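Local coordinates for protein glutamate--tRNA ligase (Elizabethkingia anophelis, PDB 6B1Z) that probably joins glutamate to its cognate tRNA in an ATP-dependent reaction, as class I glutamyl-tRNA synthetases do, at residues E252-S257 with F334-V339; V470-R475 with G480-P485. All blocks are in the same frame, centred on the assembly; numbering follows the deposited sequence.

In the fold
Interaction 1 lies in the catalytic domain and interaction 2 in the anticodon-binding region; their centres are 54 Å apart and their nearest atoms about 40 Å apart. All four touching residues of interaction 1 are buried, and they join strand 252-256 to the loop between helices 327-333 and 348-361 through methyl contacts alone, over 122 Å² of buried surface. Interaction 2 is a surface contact between neighbours in sequence: helix 467-479 meets the loop that follows it, burying 295 Å². The first thus brings together parts 77 residues apart by apolar packing; the second holds a local turn mainly by arginine-to-carbonyl bonds, with an apolar contact beside them.

Interaction 1 of 2, residues E252-S257 with F334-V339; sequences EFAHLS and FDLNKV. With EDO (1,2-ethanediol), chain R.
In the Rossmann-type catalytic domain of this class I synthetase, strand 252-256, which runs parallel to strand 225-229, meets a short 3-10 turn at 336-338 and the residue that follows it through two pairs of methyl groups. Ala254 points its CB toward the turn and touches CD2 of Leu336 at 4.1 Å. Leu336 sends CG anti to its backbone N (chi1 -166°), and of its two branches CD2 is the one that reaches the strand. Further along, Leu256 CD2 comes to 3.9 Å from Val339 CG1, the two side chains meeting at a slant. With 122 Å² buried in all and CA atoms still 8.3 Å apart between Ala254 and Leu336, the backbones stand well apart and the side chains bridge them.

The turn has its own polar frame. Asp335 forms an Asx turn: its OD1 accepts from Asn337 N at 3.0 Å, the donor lying 49° out of the carboxylate plane, while Asp335 O accepts from Lys338 N. These two bonds hold the start of the turn that carries Leu336. On the strand side, Leu256 also packs on Ile227 and is covered by helix 26-41, while Ala254 packs on Ile185. The side chain of Ala254 is about 8 Å from a bound magnesium ion.

A 1,2-ethanediol molecule, probably from the crystallisation liquor, lies at the Leu256-Val339 end: its C1 is 3.8 Å from Val339 CG1, and its O1 accepts a nearly straight bond from Ser257 N (2.8 Å, 164°).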
loop_
_atom_site.group_PDB
_atom_site.type_symbol
_atom_site.label_atom_id
_atom_site.label_comp_id
_atom_site.label_asym_id
_atom_site.label_seq_id
_atom_site.Cartn_x
_atom_site.Cartn_y
_atom_site.Cartn_z
ATOM N N GLU A 252 0.391 -24.338 7.244
ATOM C CA GLU A 252 -0.555 -24.127 6.151
ATOM C C GLU A 252 -0.127 -22.914 5.335
ATOM O O GLU A 252 0.535 -22.009 5.848
ATOM C CB GLU A 252 -1.971 -23.915 6.683
ATOM C CG GLU A 252 -2.524 -25.139 7.411
ATOM C CD GLU A 252 -3.961 -24.968 7.811
ATOM O OE1 GLU A 252 -4.806 -24.779 6.909
ATOM O OE2 GLU A 252 -4.243 -25.005 9.026
ATOM N N PHE A 253 -0.514 -22.899 4.061
ATOM C CA PHE A 253 -0.175 -21.813 3.145
ATOM C C PHE A 253 -1.428 -21.190 2.555
ATOM O O PHE A 253 -2.438 -21.866 2.345
ATOM C CB PHE A 253 0.713 -22.303 1.980
ATOM C CG PHE A 253 2.069 -22.762 2.406
ATOM C CD1 PHE A 253 2.252 -24.060 2.864
ATOM C CD2 PHE A 253 3.155 -21.907 2.346
ATOM C CE1 PHE A 253 3.501 -24.489 3.276
ATOM C CE2 PHE A 253 4.410 -22.332 2.755
ATOM C CZ PHE A 253 4.578 -23.629 3.214
ATOM N N ALA A 254 -1.345 -19.882 2.290
ATOM C CA ALA A 254 -2.376 -19.145 1.559
ATOM C C ALA A 254 -1.676 -18.177 0.621
ATOM O O ALA A 254 -0.946 -17.296 1.084
ATOM C CB ALA A 254 -3.302 -18.387 2.518
ATOM N N HIS A 255 -1.894 -18.328 -0.684
ATOM C CA HIS A 255 -1.210 -17.518 -1.687
ATOM C C HIS A 255 -2.189 -16.523 -2.295
ATOM O O HIS A 255 -3.187 -16.916 -2.911
ATOM C CB HIS A 255 -0.572 -18.400 -2.756
ATOM C CG HIS A 255 0.684 -19.063 -2.289
ATOM N ND1 HIS A 255 0.678 -20.232 -1.552
ATOM C CD2 HIS A 255 1.986 -18.719 -2.440
ATOM C CE1 HIS A 255 1.925 -20.578 -1.274
ATOM N NE2 HIS A 255 2.738 -19.674 -1.798
ATOM N N LEU A 256 -1.892 -15.238 -2.117
ATOM C CA LEU A 256 -2.747 -14.150 -2.571
ATOM C C LEU A 256 -2.415 -13.760 -4.007
ATOM O O LEU A 256 -1.252 -13.514 -4.343
ATOM C CB LEU A 256 -2.568 -12.952 -1.638
ATOM C CG LEU A 256 -2.776 -13.257 -0.151
ATOM C CD1 LEU A 256 -2.279 -12.089 0.706
ATOM C CD2 LEU A 256 -4.258 -13.524 0.132
ATOM N N SER A 257 -3.436 -13.686 -4.849
ATOM C CA SER A 257 -3.220 -13.352 -6.251
ATOM C C SER A 257 -2.777 -11.898 -6.394
ATOM O O SER A 257 -3.210 -11.025 -5.638
ATOM C CB SER A 257 -4.499 -13.611 -7.051
ATOM O OG SER A 257 -4.833 -14.996 -6.979
ATOM N N PHE A 334 -13.132 -11.054 9.459
ATOM C CA PHE A 334 -12.206 -11.550 8.446
ATOM C C PHE A 334 -12.165 -13.071 8.440
ATOM O O PHE A 334 -11.956 -13.713 9.474
ATOM C CB PHE A 334 -10.796 -11.010 8.678
ATOM C CG PHE A 334 -9.827 -11.376 7.574
ATOM C CD1 PHE A 334 -9.935 -10.787 6.324
ATOM C CD2 PHE A 334 -8.845 -12.332 7.782
ATOM C CE1 PHE A 334 -9.054 -11.124 5.291
ATOM C CE2 PHE A 334 -7.954 -12.681 6.769
ATOM C CZ PHE A 334 -8.061 -12.072 5.517
ATOM N N ASP A 335 -12.361 -13.642 7.256
ATOM C CA ASP A 335 -12.316 -15.083 7.046
ATOM C C ASP A 335 -11.406 -15.326 5.853
ATOM O O ASP A 335 -11.755 -14.976 4.722
ATOM C CB ASP A 335 -13.718 -15.641 6.805
ATOM C CG ASP A 335 -13.740 -17.151 6.685
ATOM O OD1 ASP A 335 -12.661 -17.783 6.612
ATOM O OD2 ASP A 335 -14.858 -17.707 6.667
ATOM N N LEU A 336 -10.233 -15.902 6.116
ATOM C CA LEU A 336 -9.259 -16.141 5.060
ATOM C C LEU A 336 -9.828 -17.041 3.972
ATOM O O LEU A 336 -9.435 -16.929 2.803
ATOM C CB LEU A 336 -8.002 -16.753 5.678
ATOM C CG LEU A 336 -6.708 -16.827 4.886
ATOM C CD1 LEU A 336 -6.275 -15.448 4.391
ATOM C CD2 LEU A 336 -5.657 -17.467 5.772
ATOM N N ASN A 337 -10.775 -17.914 4.327
ATOM C CA ASN A 337 -11.404 -18.793 3.347
ATOM C C ASN A 337 -12.344 -18.043 2.412
ATOM O O ASN A 337 -12.824 -18.641 1.444
ATOM C CB ASN A 337 -12.164 -19.928 4.052
ATOM C CG ASN A 337 -11.254 -20.826 4.877
ATOM O OD1 ASN A 337 -10.186 -21.254 4.424
ATOM N ND2 ASN A 337 -11.673 -21.117 6.102
ATOM N N LYS A 338 -12.618 -16.763 2.682
ATOM C CA LYS A 338 -13.451 -15.910 1.845
ATOM C C LYS A 338 -12.647 -14.983 0.939
ATOM O O LYS A 338 -13.242 -14.228 0.167
ATOM C CB LYS A 338 -14.393 -15.070 2.719
ATOM N N VAL A 339 -11.318 -14.998 1.032
ATOM C CA VAL A 339 -10.492 -14.219 0.118
ATOM C C VAL A 339 -10.525 -14.868 -1.261
ATOM O O VAL A 339 -10.373 -16.090 -1.388
ATOM C CB VAL A 339 -9.061 -14.118 0.664
ATOM C CG1 VAL A 339 -8.131 -13.412 -0.328
ATOM C CG2 VAL A 339 -9.068 -13.366 1.999
HETATM C C1 EDO R . -6.057 -12.320 -3.319
HETATM O O1 EDO R . -6.043 -13.670 -3.817
HETATM C C2 EDO R . -7.317 -11.628 -3.824
HETATM O O2 EDO R . -7.188 -11.466 -5.244
#

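Interaction 2 of 2, residues V470-R475 with G480-P485; sequences VMMPLR and GELKGP
A helix-loop junction in the anticodon-binding region is tied together here: Arg475, on helix 467-479, reaches across to the loop 480-485 that leads into helix 487-507. The chain leaves the helix at Gly480, whose positive phi (86°) marks the break, and the loop then crosses beside the helix at a steep angle, nearest where the CA atoms of Arg475 and Leu482 lie 6.3 Å apart.

Arg475 runs extended through chi1 and chi2 and bends at chi3 (-57°), which brings the guanidinium over to the loop carbonyls. Its NH1 donates to Lys483 O at 3.0 Å and to Pro485 O at 2.9 Å. Lys483 O lies almost in the guanidinium plane, yet NH1 stands 65° out of the plane of that carbonyl, so the bond is not on a lone pair. The Pro485 bond is tilted at both ends. Two bonds thus grip NH1, and Gly484 O, between their acceptors in sequence, adds only a weak, oblique third. The aliphatic part of the arginine packs on the loop as well: Arg475 CD lies 3.8 Å from Leu482 CA, and CG and CD also run against Lys483 O.

One turn earlier, Met472 adds an apolar contact: its CG meets Leu482 CD2 at 3.9 Å, the side chains crossing at about a right angle. Arg475 also touches Val487 of the next helix, and the sulfur of Met472 sits 4.1 Å from Leu482 CD1.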
loop_
_atom_site.group_PDB
_atom_site.type_symbol
_atom_site.label_atom_id
_atom_site.label_comp_id
_atom_site.label_asym_id
_atom_site.label_seq_id
_atom_site.Cartn_x
_atom_site.Cartn_y
_atom_site.Cartn_z
ATOM N N VAL A 470 -31.336 37.912 -7.961
ATOM C CA VAL A 470 -30.381 38.528 -7.044
ATOM C C VAL A 470 -29.212 37.593 -6.756
ATOM O O VAL A 470 -28.055 38.022 -6.742
ATOM C CB VAL A 470 -31.092 38.948 -5.743
ATOM N N MET A 471 -29.502 36.308 -6.543
ATOM C CA MET A 471 -28.479 35.372 -6.081
ATOM C C MET A 471 -27.408 35.120 -7.137
ATOM O O MET A 471 -26.228 34.959 -6.799
ATOM C CB MET A 471 -29.122 34.048 -5.669
ATOM C CG MET A 471 -29.864 34.090 -4.353
ATOM S SD MET A 471 -28.791 34.575 -2.989
ATOM C CE MET A 471 -29.810 34.092 -1.595
ATOM N N MET A 472 -27.793 35.056 -8.415
ATOM C CA MET A 472 -26.832 34.620 -9.423
ATOM C C MET A 472 -25.794 35.697 -9.742
ATOM O O MET A 472 -24.594 35.395 -9.740
ATOM C CB MET A 472 -27.542 34.158 -10.698
ATOM C CG MET A 472 -26.611 33.461 -11.683
ATOM S SD MET A 472 -27.457 32.615 -13.033
ATOM C CE MET A 472 -28.339 31.334 -12.143
ATOM N N PRO A 473 -26.182 36.947 -10.021
ATOM C CA PRO A 473 -25.143 37.975 -10.198
ATOM C C PRO A 473 -24.341 38.218 -8.933
ATOM O O PRO A 473 -23.157 38.569 -9.013
ATOM C CB PRO A 473 -25.941 39.218 -10.623
ATOM C CG PRO A 473 -27.299 38.995 -10.087
ATOM C CD PRO A 473 -27.533 37.515 -10.191
ATOM N N LEU A 474 -24.959 38.024 -7.766
ATOM C CA LEU A 474 -24.238 38.126 -6.502
ATOM C C LEU A 474 -23.161 37.049 -6.393
ATOM O O LEU A 474 -22.023 37.330 -5.997
ATOM C CB LEU A 474 -25.233 38.031 -5.343
ATOM C CG LEU A 474 -24.765 38.251 -3.909
ATOM C CD1 LEU A 474 -24.008 39.564 -3.788
ATOM C CD2 LEU A 474 -25.981 38.250 -2.997
ATOM N N ARG A 475 -23.505 35.803 -6.738
ATOM C CA ARG A 475 -22.505 34.738 -6.754
ATOM C C ARG A 475 -21.356 35.080 -7.694
ATOM O O ARG A 475 -20.184 34.899 -7.346
ATOM C CB ARG A 475 -23.150 33.410 -7.157
ATOM C CG ARG A 475 -22.165 32.224 -7.182
ATOM C CD ARG A 475 -22.818 30.915 -7.640
ATOM N NE ARG A 475 -23.963 30.540 -6.816
ATOM C CZ ARG A 475 -23.876 29.865 -5.674
ATOM N NH1 ARG A 475 -22.691 29.492 -5.206
ATOM N NH2 ARG A 475 -24.977 29.572 -4.993
ATOM N N GLY A 480 -16.387 35.151 -9.074
ATOM C CA GLY A 480 -15.883 35.247 -10.423
ATOM C C GLY A 480 -16.486 34.243 -11.381
ATOM O O GLY A 480 -16.412 34.443 -12.599
ATOM N N GLU A 481 -17.071 33.170 -10.857
ATOM C CA GLU A 481 -17.796 32.212 -11.678
ATOM C C GLU A 481 -18.963 31.677 -10.860
ATOM O O GLU A 481 -19.204 32.106 -9.727
ATOM C CB GLU A 481 -16.871 31.096 -12.172
ATOM C CG GLU A 481 -15.948 30.540 -11.111
ATOM C CD GLU A 481 -14.750 29.834 -11.708
ATOM O OE1 GLU A 481 -14.805 28.598 -11.880
ATOM O OE2 GLU A 481 -13.755 30.524 -12.021
ATOM N N LEU A 482 -19.728 30.762 -11.456
ATOM C CA LEU A 482 -20.899 30.202 -10.782
ATOM C C LEU A 482 -20.495 28.903 -10.084
ATOM O O LEU A 482 -20.716 27.788 -10.566
ATOM C CB LEU A 482 -22.036 29.998 -11.773
ATOM C CG LEU A 482 -22.498 31.301 -12.430
ATOM C CD1 LEU A 482 -23.679 31.064 -13.357
ATOM C CD2 LEU A 482 -22.839 32.360 -11.387
ATOM N N LYS A 483 -19.886 29.056 -8.914
ATOM C CA LYS A 483 -19.548 27.911 -8.085
ATOM C C LYS A 483 -19.558 28.352 -6.625
ATOM O O LYS A 483 -19.928 29.484 -6.296
ATOM C CB LYS A 483 -18.203 27.310 -8.502
ATOM C CG LYS A 483 -17.027 28.230 -8.292
ATOM C CD LYS A 483 -15.733 27.651 -8.852
ATOM C CE LYS A 483 -14.529 28.491 -8.422
ATOM N NZ LYS A 483 -13.311 28.225 -9.242
ATOM N N GLY A 484 -19.175 27.432 -5.746
ATOM C CA GLY A 484 -19.090 27.716 -4.333
ATOM C C GLY A 484 -20.316 27.285 -3.552
ATOM O O GLY A 484 -21.291 26.755 -4.099
ATOM N N PRO A 485 -20.283 27.515 -2.240
ATOM C CA PRO A 485 -21.428 27.172 -1.389
ATOM C C PRO A 485 -22.551 28.188 -1.516
ATOM O O PRO A 485 -22.481 29.088 -2.362
ATOM C CB PRO A 485 -20.817 27.183 0.016
ATOM C CG PRO A 485 -19.795 28.277 -0.076
ATOM C CD PRO A 485 -19.233 28.223 -1.488
#